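Local coordinates for protein putative HTH-type transcriptional regulator PF0864 (Pyrococcus furiosus, PDB 2IA0) that probably binds specific DNA sequences and regulates transcription, as a member of the AsnC family with a helix-turn-helix domain and a dimeric alpha+beta barrel domain, at residues Asn140-Ser143 / His149-Ile152; Ile80-Gly85 / Ser98-Thr103; Ser105-Val110 / Val134-Glu139. All coordinates share one frame; numbering follows the deposited sequence.

All three contacts lie in the C-terminal alpha+beta domain. Contacts 1 and 2 pack a loop and a helix on strands of one antiparallel sheet, ordered 110-116, 120-127, 76-84, 147-154, and contact 3 joins helix 132-140 to the turn before strand 110-116. Along the chain contact 2 comes first, contact 3 next and contact 1 last. The centres of contacts 1 and 2 are about 9 Å apart; they meet through bonds between neighbouring strands 147-154 and 76-84 and where Ile141 CG2 packs 3.7 Å from Leu82 CD2. The centre of contact 3 is about 10 Å from that of contact 1. Together they place both helices in a ferredoxin-like subunit, two of which form the dimer.

Contact 1: residues Asn140-Ser143 / His149-Ile152; sequences NITS and HIQI
Ile141, in the loop between helix 132-140 and strand 147-154, meets Ile150 of that strand through branch methyls. In both side chains CG1 lies beside the backbone N (chi1 -60° and -58°), leaving CG2 anti to it, which turns those methyls to one another, with Ile141 CG2 3.9 Å from Ile150 CG2. The two side chains cross obliquely, and Ile141 CG2 also lies 4.2 Å from Ile150 CD1. On the more exposed side, Thr142 CG2 comes 4.0 Å from Ile150 CD1, this time with the side chains at about a right angle.

Polar groups work away from this apolar patch. Thr142 OG1 sits between its backbone N and carbonyl carbon (chi1 56°), from where it hydrogen-bonds Ile137 O of the helix. That bond would hold the rotation that leaves the Thr142 methyl for Ile150. On the strand, Gln151 OE1 is hydrogen-bonded to Gln151 NE2 of the second subunit.

The contact thus folds the loop after helix 132-140 back over the strand it leads into. Strand 147-154 is bonded to strand 76-84, whose Leu82 also touches Ile150, while Ile152 farther along packs on Ile137 of the helix.

Contact 2: residues Ile80-Gly85 / Ser98-Thr103; sequences IVLEVG and SYISST
Ile100, on the inner side of helix 91-105, carries the contact by spanning two residues of strand 76-84, and the residue has about twice as much surface buried here as either partner. Its two arms divide the work. The branch methyl Ile100 CG2 approaches Leu82, lying 4.4 Å from Leu82 CD1, while the longer arm, stretched out with CD1 nearly anti to CA (chi2 158°), brings Ile100 CD1 to 4.2 Å from Val84 CG2.

Leu82 points toward the helix with its own CD1 anti to CA (chi2 -175°), the extended form that takes this methyl far from the strand. This reach matters, because the CA atoms of Leu82 and Ile100 are 10.0 Å apart and the gap is bridged by side chains that meet at their methyls. Val84, two residues on along the strand, faces the same way and also touches Leu93 and Tyr96 of the helix. All three residues are buried, and the separations mark an ordinary van der Waals seam without tight packing.

Elsewhere on the helix, hydroxyls turn back to the backbone. Ser102 OG donates to Ser98 O at 2.9 Å and Thr103 OG1 to Tyr99 O at 3.0 Å. Each carbonyl also accepts the amide of the same residue, the two donors arriving from opposite faces of its plane.

Strand 76-84 followed by helix 91-105 packed on its sheet is the first beta-alpha unit of a ferredoxin-like fold, as found in the effector domains of AsnC-family regulators.

Contact 3: residues Ser105-Val110 / Val134-Glu139; sequences SALPGV and VKFIEE
Phe136 leans from helix 132-140 against Leu107 and Val110 of the loop 105-110. From CB, CG stands anti to the backbone N (chi1 175°), directing the ring off the helix toward that loop, and the ring's outer atoms do the touching. Phe136 CE1 lies 3.7 Å from Leu107 CD1, and the carbonyl atom Pro108 O is 4.2 Å from Phe136 CE1. Phe136 CZ, at the tip, is shared, with Leu107 CD1 and Val110 CG2 each 3.7 Å away. CE2, on the side of the ring away from CE1, packs near Ile141. Leu107 and Val110 approach obliquely to the ring, Leu107 crossing the side chain aslant and Val110 at about a right angle.

The receiving loop is shaped by a type II turn, Pro108 and Gly109 at its corners, in which Val110 N bonds Leu107 O at 3.3 Å. Gly109 has the positive phi (94°) of the third turn position. Trimming Phe136 to an alanine would probably leave Leu107 CD1 and Val110 CG2 without their shared partner and open a gap between turn and helix.

Phe136 also rests on Val125 and Lys127, which sets helix 132-140 against strand 120-127, beside the turn that joins helix 91-105 to strand 110-116.

Contact 1: residues Asn140-Ser143 / His149-Ile152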
# COMPACT_ATOMS: atom_id res chain seq x y z
N ASN A 140 5.21 -17.86 13.73
CA ASN A 140 6.02 -16.65 13.60
C ASN A 140 5.62 -15.49 14.52
O ASN A 140 6.32 -14.49 14.58
CB ASN A 140 6.02 -16.17 12.14
CG ASN A 140 6.58 -17.20 11.18
OD1 ASN A 140 7.76 -17.54 11.23
ND2 ASN A 140 5.73 -17.68 10.27
N ILE A 141 4.49 -15.61 15.21
CA ILE A 141 4.00 -14.52 16.07
C ILE A 141 3.87 -14.90 17.56
O ILE A 141 4.38 -14.20 18.43
CB ILE A 141 2.68 -13.89 15.50
CG1 ILE A 141 2.90 -13.29 14.08
CG2 ILE A 141 2.05 -12.88 16.49
CD1 ILE A 141 3.96 -12.17 13.95
N THR A 142 3.19 -16.01 17.86
CA THR A 142 2.98 -16.39 19.27
C THR A 142 4.22 -17.04 19.87
O THR A 142 4.32 -17.23 21.10
CB THR A 142 1.75 -17.31 19.45
OG1 THR A 142 1.88 -18.47 18.63
CG2 THR A 142 0.46 -16.56 19.10
N SER A 143 5.17 -17.36 18.99
CA SER A 143 6.53 -17.77 19.34
C SER A 143 7.47 -16.61 19.71
O SER A 143 8.56 -16.84 20.24
CB SER A 143 7.13 -18.51 18.15
OG SER A 143 7.21 -17.65 17.03
N HIS A 149 1.07 -7.75 24.15
CA HIS A 149 -0.19 -7.90 23.46
C HIS A 149 -0.02 -8.28 21.99
O HIS A 149 0.93 -7.88 21.35
CB HIS A 149 -1.03 -6.61 23.59
CG HIS A 149 -1.64 -6.43 24.94
ND1 HIS A 149 -1.63 -5.22 25.61
CD2 HIS A 149 -2.28 -7.30 25.76
CE1 HIS A 149 -2.25 -5.36 26.77
NE2 HIS A 149 -2.65 -6.62 26.89
N ILE A 150 -0.95 -9.09 21.49
CA ILE A 150 -1.06 -9.41 20.08
C ILE A 150 -2.51 -9.18 19.66
O ILE A 150 -3.43 -9.69 20.29
CB ILE A 150 -0.73 -10.90 19.77
CG1 ILE A 150 0.68 -11.28 20.23
CG2 ILE A 150 -0.97 -11.22 18.26
CD1 ILE A 150 0.82 -12.80 20.46
N GLN A 151 -2.70 -8.40 18.60
CA GLN A 151 -4.02 -8.24 18.00
C GLN A 151 -4.00 -8.63 16.53
O GLN A 151 -3.04 -8.30 15.81
CB GLN A 151 -4.55 -6.82 18.16
CG GLN A 151 -4.55 -6.32 19.58
CD GLN A 151 -5.15 -4.97 19.68
OE1 GLN A 151 -6.35 -4.82 19.64
NE2 GLN A 151 -4.31 -3.95 19.79
N ILE A 152 -5.03 -9.36 16.12
CA ILE A 152 -5.17 -9.76 14.71
C ILE A 152 -6.50 -9.27 14.15
O ILE A 152 -7.57 -9.61 14.67
CB ILE A 152 -4.94 -11.28 14.47
CG1 ILE A 152 -3.50 -11.66 14.83
CG2 ILE A 152 -5.18 -11.65 13.00
CD1 ILE A 152 -3.39 -13.01 15.41

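Contact 2: residues Ile80-Gly85 / Ser98-Thr103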
# COMPACT_ATOMS: atom_id res chain seq x y z
N ILE A 80 -1.71 -7.16 11.81
CA ILE A 80 -1.22 -7.68 13.10
C ILE A 80 -0.61 -6.55 13.90
O ILE A 80 0.19 -5.80 13.39
CB ILE A 80 -0.16 -8.77 12.86
CG1 ILE A 80 -0.72 -9.82 11.89
CG2 ILE A 80 0.30 -9.40 14.20
CD1 ILE A 80 0.16 -10.97 11.68
N VAL A 81 -1.01 -6.41 15.16
CA VAL A 81 -0.41 -5.41 16.04
C VAL A 81 0.22 -6.05 17.27
O VAL A 81 -0.47 -6.65 18.09
CB VAL A 81 -1.38 -4.28 16.43
CG1 VAL A 81 -0.62 -3.15 17.17
CG2 VAL A 81 -2.09 -3.74 15.18
N LEU A 82 1.54 -5.93 17.35
CA LEU A 82 2.34 -6.49 18.43
C LEU A 82 2.78 -5.37 19.36
O LEU A 82 3.22 -4.32 18.90
CB LEU A 82 3.61 -7.14 17.84
CG LEU A 82 3.45 -8.22 16.78
CD1 LEU A 82 4.80 -8.80 16.46
CD2 LEU A 82 2.51 -9.31 17.27
N GLU A 83 2.70 -5.59 20.66
CA GLU A 83 3.24 -4.64 21.62
C GLU A 83 4.28 -5.35 22.48
O GLU A 83 3.99 -6.36 23.10
CB GLU A 83 2.11 -4.07 22.50
CG GLU A 83 2.57 -3.08 23.58
CD GLU A 83 1.45 -2.68 24.53
OE1 GLU A 83 0.42 -3.40 24.60
OE2 GLU A 83 1.58 -1.65 25.22
N VAL A 84 5.49 -4.80 22.50
CA VAL A 84 6.58 -5.37 23.30
C VAL A 84 6.44 -4.97 24.76
O VAL A 84 6.08 -3.83 25.06
CB VAL A 84 7.96 -5.02 22.68
CG1 VAL A 84 9.06 -5.48 23.57
CG2 VAL A 84 8.10 -5.71 21.31
N GLY A 85 6.66 -5.93 25.65
CA GLY A 85 6.59 -5.72 27.10
C GLY A 85 7.89 -5.13 27.60
O GLY A 85 7.92 -4.00 28.13
N SER A 98 13.85 -3.83 16.08
CA SER A 98 14.60 -4.02 14.81
C SER A 98 14.75 -5.49 14.45
O SER A 98 14.52 -5.87 13.31
CB SER A 98 15.99 -3.38 14.85
OG SER A 98 15.91 -1.96 14.87
N TYR A 99 15.10 -6.31 15.44
CA TYR A 99 15.22 -7.76 15.28
C TYR A 99 13.91 -8.41 14.84
O TYR A 99 13.89 -9.23 13.92
CB TYR A 99 15.73 -8.39 16.58
CG TYR A 99 15.59 -9.88 16.69
CD1 TYR A 99 16.14 -10.73 15.73
CD2 TYR A 99 14.91 -10.46 17.76
CE1 TYR A 99 16.01 -12.11 15.83
CE2 TYR A 99 14.77 -11.85 17.87
CZ TYR A 99 15.33 -12.67 16.90
OH TYR A 99 15.23 -14.06 16.99
N ILE A 100 12.81 -8.09 15.52
CA ILE A 100 11.52 -8.64 15.14
C ILE A 100 11.06 -8.10 13.78
O ILE A 100 10.55 -8.86 12.97
CB ILE A 100 10.46 -8.38 16.21
CG1 ILE A 100 10.92 -8.94 17.56
CG2 ILE A 100 9.12 -9.01 15.79
CD1 ILE A 100 10.22 -8.27 18.70
N SER A 101 11.25 -6.81 13.53
CA SER A 101 11.01 -6.23 12.21
C SER A 101 11.70 -6.99 11.05
O SER A 101 11.03 -7.39 10.10
CB SER A 101 11.41 -4.76 12.20
OG SER A 101 10.49 -4.01 12.99
N SER A 102 13.03 -7.18 11.15
CA SER A 102 13.84 -7.90 10.13
C SER A 102 13.51 -9.38 9.95
O SER A 102 13.62 -9.93 8.86
CB SER A 102 15.33 -7.81 10.47
OG SER A 102 15.69 -6.47 10.67
N THR A 103 13.18 -10.04 11.04
CA THR A 103 12.71 -11.41 11.02
C THR A 103 11.38 -11.47 10.28
O THR A 103 11.19 -12.30 9.40
CB THR A 103 12.59 -11.98 12.45
OG1 THR A 103 13.91 -12.11 13.00
CG2 THR A 103 11.91 -13.35 12.47

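Contact 3: residues Ser105-Val110 / Val134-Glu139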
# COMPACT_ATOMS: atom_id res chain seq x y z
N SER A 105 10.10 -9.27 8.11
CA SER A 105 10.24 -8.82 6.72
C SER A 105 10.72 -9.91 5.76
O SER A 105 10.31 -9.92 4.60
CB SER A 105 11.19 -7.62 6.62
OG SER A 105 10.81 -6.63 7.53
N ALA A 106 11.56 -10.82 6.26
CA ALA A 106 12.15 -11.90 5.47
C ALA A 106 11.15 -13.03 5.19
O ALA A 106 11.42 -13.91 4.36
CB ALA A 106 13.43 -12.44 6.13
N LEU A 107 9.99 -12.97 5.84
CA LEU A 107 8.99 -14.03 5.73
C LEU A 107 8.09 -13.87 4.51
O LEU A 107 7.65 -12.74 4.19
CB LEU A 107 8.14 -14.13 7.00
CG LEU A 107 8.75 -14.56 8.33
CD1 LEU A 107 7.73 -14.39 9.46
CD2 LEU A 107 9.34 -16.00 8.33
N PRO A 108 7.80 -15.00 3.83
CA PRO A 108 6.82 -15.07 2.73
C PRO A 108 5.43 -14.64 3.19
O PRO A 108 4.95 -15.08 4.26
CB PRO A 108 6.79 -16.57 2.38
CG PRO A 108 8.14 -17.08 2.84
CD PRO A 108 8.42 -16.32 4.09
N GLY A 109 4.79 -13.78 2.41
CA GLY A 109 3.47 -13.30 2.78
C GLY A 109 3.44 -11.99 3.54
O GLY A 109 2.42 -11.33 3.61
N VAL A 110 4.57 -11.58 4.09
CA VAL A 110 4.63 -10.35 4.87
C VAL A 110 4.75 -9.14 3.94
O VAL A 110 5.74 -8.98 3.22
CB VAL A 110 5.75 -10.41 5.93
CG1 VAL A 110 5.96 -9.06 6.56
CG2 VAL A 110 5.40 -11.45 6.98
N VAL A 134 -3.53 -18.75 10.41
CA VAL A 134 -3.47 -19.37 11.73
C VAL A 134 -2.11 -20.04 11.94
O VAL A 134 -1.38 -19.72 12.86
CB VAL A 134 -4.64 -20.37 11.92
CG1 VAL A 134 -4.38 -21.35 13.09
CG2 VAL A 134 -5.94 -19.59 12.09
N LYS A 135 -1.79 -20.95 11.03
CA LYS A 135 -0.50 -21.62 10.96
C LYS A 135 0.67 -20.62 10.92
O LYS A 135 1.72 -20.89 11.51
CB LYS A 135 -0.48 -22.53 9.73
CG LYS A 135 0.41 -23.74 9.84
CD LYS A 135 0.84 -24.24 8.46
CE LYS A 135 2.21 -24.92 8.56
NZ LYS A 135 2.65 -25.48 7.25
N PHE A 136 0.50 -19.48 10.24
CA PHE A 136 1.52 -18.43 10.23
C PHE A 136 1.69 -17.78 11.61
O PHE A 136 2.81 -17.57 12.05
CB PHE A 136 1.24 -17.34 9.18
CG PHE A 136 2.21 -16.18 9.22
CD1 PHE A 136 3.33 -16.16 8.39
CD2 PHE A 136 2.01 -15.12 10.10
CE1 PHE A 136 4.25 -15.08 8.42
CE2 PHE A 136 2.92 -14.05 10.15
CZ PHE A 136 4.04 -14.03 9.29
N ILE A 137 0.58 -17.41 12.24
CA ILE A 137 0.61 -16.85 13.60
C ILE A 137 1.16 -17.83 14.66
O ILE A 137 1.97 -17.43 15.50
CB ILE A 137 -0.76 -16.22 13.98
CG1 ILE A 137 -0.98 -14.95 13.11
CG2 ILE A 137 -0.85 -15.89 15.49
CD1 ILE A 137 -2.40 -14.68 12.78
N GLU A 138 0.76 -19.11 14.60
CA GLU A 138 1.34 -20.14 15.50
C GLU A 138 2.87 -20.09 15.46
O GLU A 138 3.54 -20.10 16.51
CB GLU A 138 0.90 -21.60 15.18
CG GLU A 138 -0.59 -21.85 14.85
CD GLU A 138 -1.05 -23.32 15.11
OE1 GLU A 138 -1.30 -23.69 16.28
OE2 GLU A 138 -1.19 -24.10 14.13
N GLU A 139 3.41 -20.00 14.24
CA GLU A 139 4.82 -20.23 13.95
C GLU A 139 5.73 -19.02 14.08
O GLU A 139 6.87 -19.15 14.53
CB GLU A 139 4.98 -20.84 12.56
CG GLU A 139 4.95 -22.35 12.59
CD GLU A 139 4.34 -22.98 11.36
OE1 GLU A 139 4.68 -22.54 10.24
OE2 GLU A 139 3.54 -23.94 11.52